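Local coordinates for mosquitocidal toxin (Lysinibacillus sphaericus, PDB 2VSE), which kills mosquito larvae as a holotoxin that probably joins an ADP-ribosyltransferase enzyme domain to four ricin-B-like lectin domains, at residues A[93-98]-A[695-700]. Sequence-based numbering, arbitrary orientation.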
ATOM      1  N   PRO A  93       4.093  17.264  -4.819  1.00 46.58           N
ATOM      2  CA  PRO A  93       3.152  17.388  -5.932  1.00 46.71           C
ATOM      3  C   PRO A  93       3.805  17.695  -7.279  1.00 46.94           C
ATOM      4  O   PRO A  93       3.147  17.544  -8.296  1.00 47.72           O
ATOM      5  CB  PRO A  93       2.244  18.537  -5.497  1.00 46.56           C
ATOM      6  CG  PRO A  93       3.127  19.392  -4.660  1.00 46.66           C
ATOM      7  CD  PRO A  93       4.073  18.448  -3.945  1.00 46.07           C
ATOM      8  N   VAL A  94       5.079  18.090  -7.282  1.00 46.94           N
ATOM      9  CA  VAL A  94       5.828  18.402  -8.517  1.00 46.85           C
ATOM     10  C   VAL A  94       5.970  17.207  -9.504  1.00 47.24           C
ATOM     11  O   VAL A  94       5.654  17.349 -10.694  1.00 47.31           O
ATOM     12  CB  VAL A  94       7.219  19.037  -8.198  1.00 46.72           C
ATOM     13  CG1 VAL A  94       7.976  19.365  -9.470  1.00 46.31           C
ATOM     14  CG2 VAL A  94       7.067  20.295  -7.339  1.00 45.60           C
ATOM     15  N   GLU A  95       6.429  16.052  -9.013  1.00 47.47           N
ATOM     16  CA  GLU A  95       6.597  14.841  -9.839  1.00 48.06           C
ATOM     17  C   GLU A  95       5.952  13.604  -9.236  1.00 48.24           C
ATOM     18  O   GLU A  95       5.143  12.962  -9.897  1.00 48.76           O
ATOM     19  CB  GLU A  95       8.072  14.529 -10.102  1.00 48.21           C
ATOM     20  CG  GLU A  95       8.678  15.256 -11.277  1.00 50.07           C
ATOM     21  CD  GLU A  95       8.024  14.869 -12.595  1.00 53.09           C
ATOM     22  OE1 GLU A  95       7.904  13.644 -12.854  1.00 52.58           O
ATOM     23  OE2 GLU A  95       7.639  15.797 -13.364  1.00 53.59           O
ATOM     24  N   ASP A  96       6.325  13.263  -7.997  1.00 48.24           N
ATOM     25  CA  ASP A  96       5.866  12.039  -7.311  1.00 47.87           C
ATOM     26  C   ASP A  96       4.388  11.733  -7.507  1.00 47.99           C
ATOM     27  O   ASP A  96       4.003  10.567  -7.643  1.00 48.44           O
ATOM     28  CB  ASP A  96       6.100  12.112  -5.796  1.00 47.65           C
ATOM     29  CG  ASP A  96       7.561  12.167  -5.410  1.00 47.76           C
ATOM     30  OD1 ASP A  96       8.452  11.783  -6.197  1.00 47.53           O
ATOM     31  OD2 ASP A  96       7.818  12.603  -4.276  1.00 49.77           O
ATOM     32  N   THR A  97       3.548  12.763  -7.480  1.00 47.65           N
ATOM     33  CA  THR A  97       2.102  12.552  -7.574  1.00 47.50           C
ATOM     34  C   THR A  97       1.512  13.195  -8.825  1.00 47.41           C
ATOM     35  O   THR A  97       0.299  13.403  -8.906  1.00 47.19           O
ATOM     36  CB  THR A  97       1.343  13.066  -6.309  1.00 47.63           C
ATOM     37  OG1 THR A  97       1.491  14.486  -6.188  1.00 46.76           O
ATOM     38  CG2 THR A  97       1.854  12.401  -5.036  1.00 47.26           C
ATOM     39  N   HIS A  98       2.377  13.501  -9.792  1.00 47.33           N
ATOM     40  CA  HIS A  98       1.993  14.252 -10.983  1.00 47.39           C
ATOM     41  C   HIS A  98       1.428  13.284 -12.028  1.00 47.35           C
ATOM     42  O   HIS A  98       2.165  12.748 -12.864  1.00 47.54           O
ATOM     43  CB  HIS A  98       3.208  15.032 -11.493  1.00 47.39           C
ATOM     44  CG  HIS A  98       2.898  16.052 -12.542  1.00 47.37           C
ATOM     45  ND1 HIS A  98       1.618  16.486 -12.817  1.00 48.14           N
ATOM     46  CD2 HIS A  98       3.716  16.759 -13.356  1.00 47.64           C
ATOM     47  CE1 HIS A  98       1.657  17.393 -13.777  1.00 47.92           C
ATOM     48  NE2 HIS A  98       2.919  17.580 -14.119  1.00 48.54           N
ATOM     49  N   SER A 695      16.494  16.937  -3.735  1.00 50.89           N
ATOM     50  CA  SER A 695      15.660  15.936  -4.423  1.00 50.78           C
ATOM     51  C   SER A 695      15.647  16.027  -5.950  1.00 50.71           C
ATOM     52  O   SER A 695      16.427  16.765  -6.555  1.00 50.44           O
ATOM     53  CB  SER A 695      14.223  15.981  -3.885  1.00 50.80           C
ATOM     54  OG  SER A 695      13.482  17.043  -4.470  1.00 51.83           O
ATOM     55  N   SER A 696      14.741  15.258  -6.553  1.00 50.93           N
ATOM     56  CA  SER A 696      14.491  15.300  -7.982  1.00 51.05           C
ATOM     57  C   SER A 696      13.085  15.794  -8.318  1.00 51.21           C
ATOM     58  O   SER A 696      12.667  15.721  -9.485  1.00 52.02           O
ATOM     59  CB  SER A 696      14.678  13.919  -8.579  1.00 51.95           C
ATOM     60  OG  SER A 696      13.834  12.983  -7.922  1.00 53.69           O
ATOM     61  N   ASN A 697      12.342  16.316  -7.339  1.00 50.44           N
ATOM     62  CA  ASN A 697      11.030  16.885  -7.664  1.00 49.95           C
ATOM     63  C   ASN A 697      11.146  18.332  -8.146  1.00 49.92           C
ATOM     64  O   ASN A 697      10.649  19.263  -7.496  1.00 49.80           O
ATOM     65  CB  ASN A 697      10.034  16.768  -6.498  1.00 49.63           C
ATOM     66  CG  ASN A 697       9.290  15.433  -6.485  1.00 49.25           C
ATOM     67  OD1 ASN A 697       8.127  15.359  -6.892  1.00 49.25           O
ATOM     68  ND2 ASN A 697       9.951  14.382  -6.006  1.00 45.45           N
ATOM     69  N   ASN A 698      11.802  18.516  -9.291  1.00 49.55           N
ATOM     70  CA  ASN A 698      11.977  19.854  -9.859  1.00 49.41           C
ATOM     71  C   ASN A 698      11.205  20.032 -11.149  1.00 49.05           C
ATOM     72  O   ASN A 698      10.990  19.084 -11.882  1.00 49.59           O
ATOM     73  CB  ASN A 698      13.464  20.158 -10.064  1.00 49.20           C
ATOM     74  CG  ASN A 698      14.291  19.836  -8.826  1.00 50.75           C
ATOM     75  OD1 ASN A 698      14.108  20.444  -7.766  1.00 52.42           O
ATOM     76  ND2 ASN A 698      15.178  18.855  -8.940  1.00 50.16           N
ATOM     77  N   PHE A 699      10.775  21.255 -11.418  1.00 48.81           N
ATOM     78  CA  PHE A 699      10.100  21.572 -12.664  1.00 48.58           C
ATOM     79  C   PHE A 699      11.077  21.626 -13.835  1.00 49.05           C
ATOM     80  O   PHE A 699      12.174  22.193 -13.716  1.00 49.25           O
ATOM     81  CB  PHE A 699       9.404  22.916 -12.551  1.00 47.72           C
ATOM     82  CG  PHE A 699       8.288  22.940 -11.564  1.00 46.75           C
ATOM     83  CD1 PHE A 699       6.995  22.592 -11.951  1.00 45.71           C
ATOM     84  CD2 PHE A 699       8.519  23.336 -10.243  1.00 44.52           C
ATOM     85  CE1 PHE A 699       5.935  22.638 -11.028  1.00 45.81           C
ATOM     86  CE2 PHE A 699       7.482  23.379  -9.313  1.00 43.50           C
ATOM     87  CZ  PHE A 699       6.185  23.028  -9.699  1.00 45.33           C
ATOM     88  N   THR A 700      10.675  21.031 -14.955  1.00 49.02           N
ATOM     89  CA  THR A 700      11.405  21.167 -16.206  1.00 49.35           C
ATOM     90  C   THR A 700      10.432  21.442 -17.347  1.00 49.17           C
ATOM     91  O   THR A 700       9.296  20.975 -17.324  1.00 49.36           O
ATOM     92  CB  THR A 700      12.224  19.914 -16.520  1.00 49.53           C
ATOM     93  OG1 THR A 700      11.350  18.778 -16.590  1.00 50.73           O
ATOM     94  CG2 THR A 700      13.276  19.666 -15.437  1.00 50.31           C
TER
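Asn697 makes three hydrogen bonds through its side-chain amide, two with the backbone N-H groups of Glu95 and Asp96 and one with the Asp96 carboxylate. From its CB, which lies 4.0 Å from CB of Val94, the chain leads to CG, near the carboxylate of Asp96, and there divides into the two ends of the amide. OD1 accepts from two successive backbone groups: Glu95 N at 2.8 Å, in a bent bond, and Asp96 N at 3.0 Å, much straighter. Both donors are tilted somewhat from the plane of the Asn697 carbonyl. Asn697 ND2 turns to the side chain of Asp96 and donates to Asp96 OD1 at 3.0 Å, with an N-H...O angle of 170°. The partner lies almost in the amide plane but is met from above the carboxylate, the two planes standing 80° apart.

Val94 makes the apolar half of the contact. With CG1 anti to the backbone N, this methyl sits 3.9 Å from the ring centroid of Phe699, only 3° off the ring normal, a CH-pi contact over the face. CG2 meets the same ring at CE2, 3.7 Å away. Phe699 itself belongs to an aromatic group with Phe703, Phe792 and Phe832, so the valine packs against part of the last lectin domain.

The type I turn from Glu95 to His98, which presents both N-H donors near its start, is closed by His98 N to Glu95 O. On the facing segment, Ser695 OG accepts from Asn697 N in an ST turn, restraining the backbone that carries the amide. The contact thus joins a loop of the ADP-ribosyltransferase-like region to the linker entering strand 701-707. Its chemistry is consistent with a specific, rather than merely apolar, junction between the two regions.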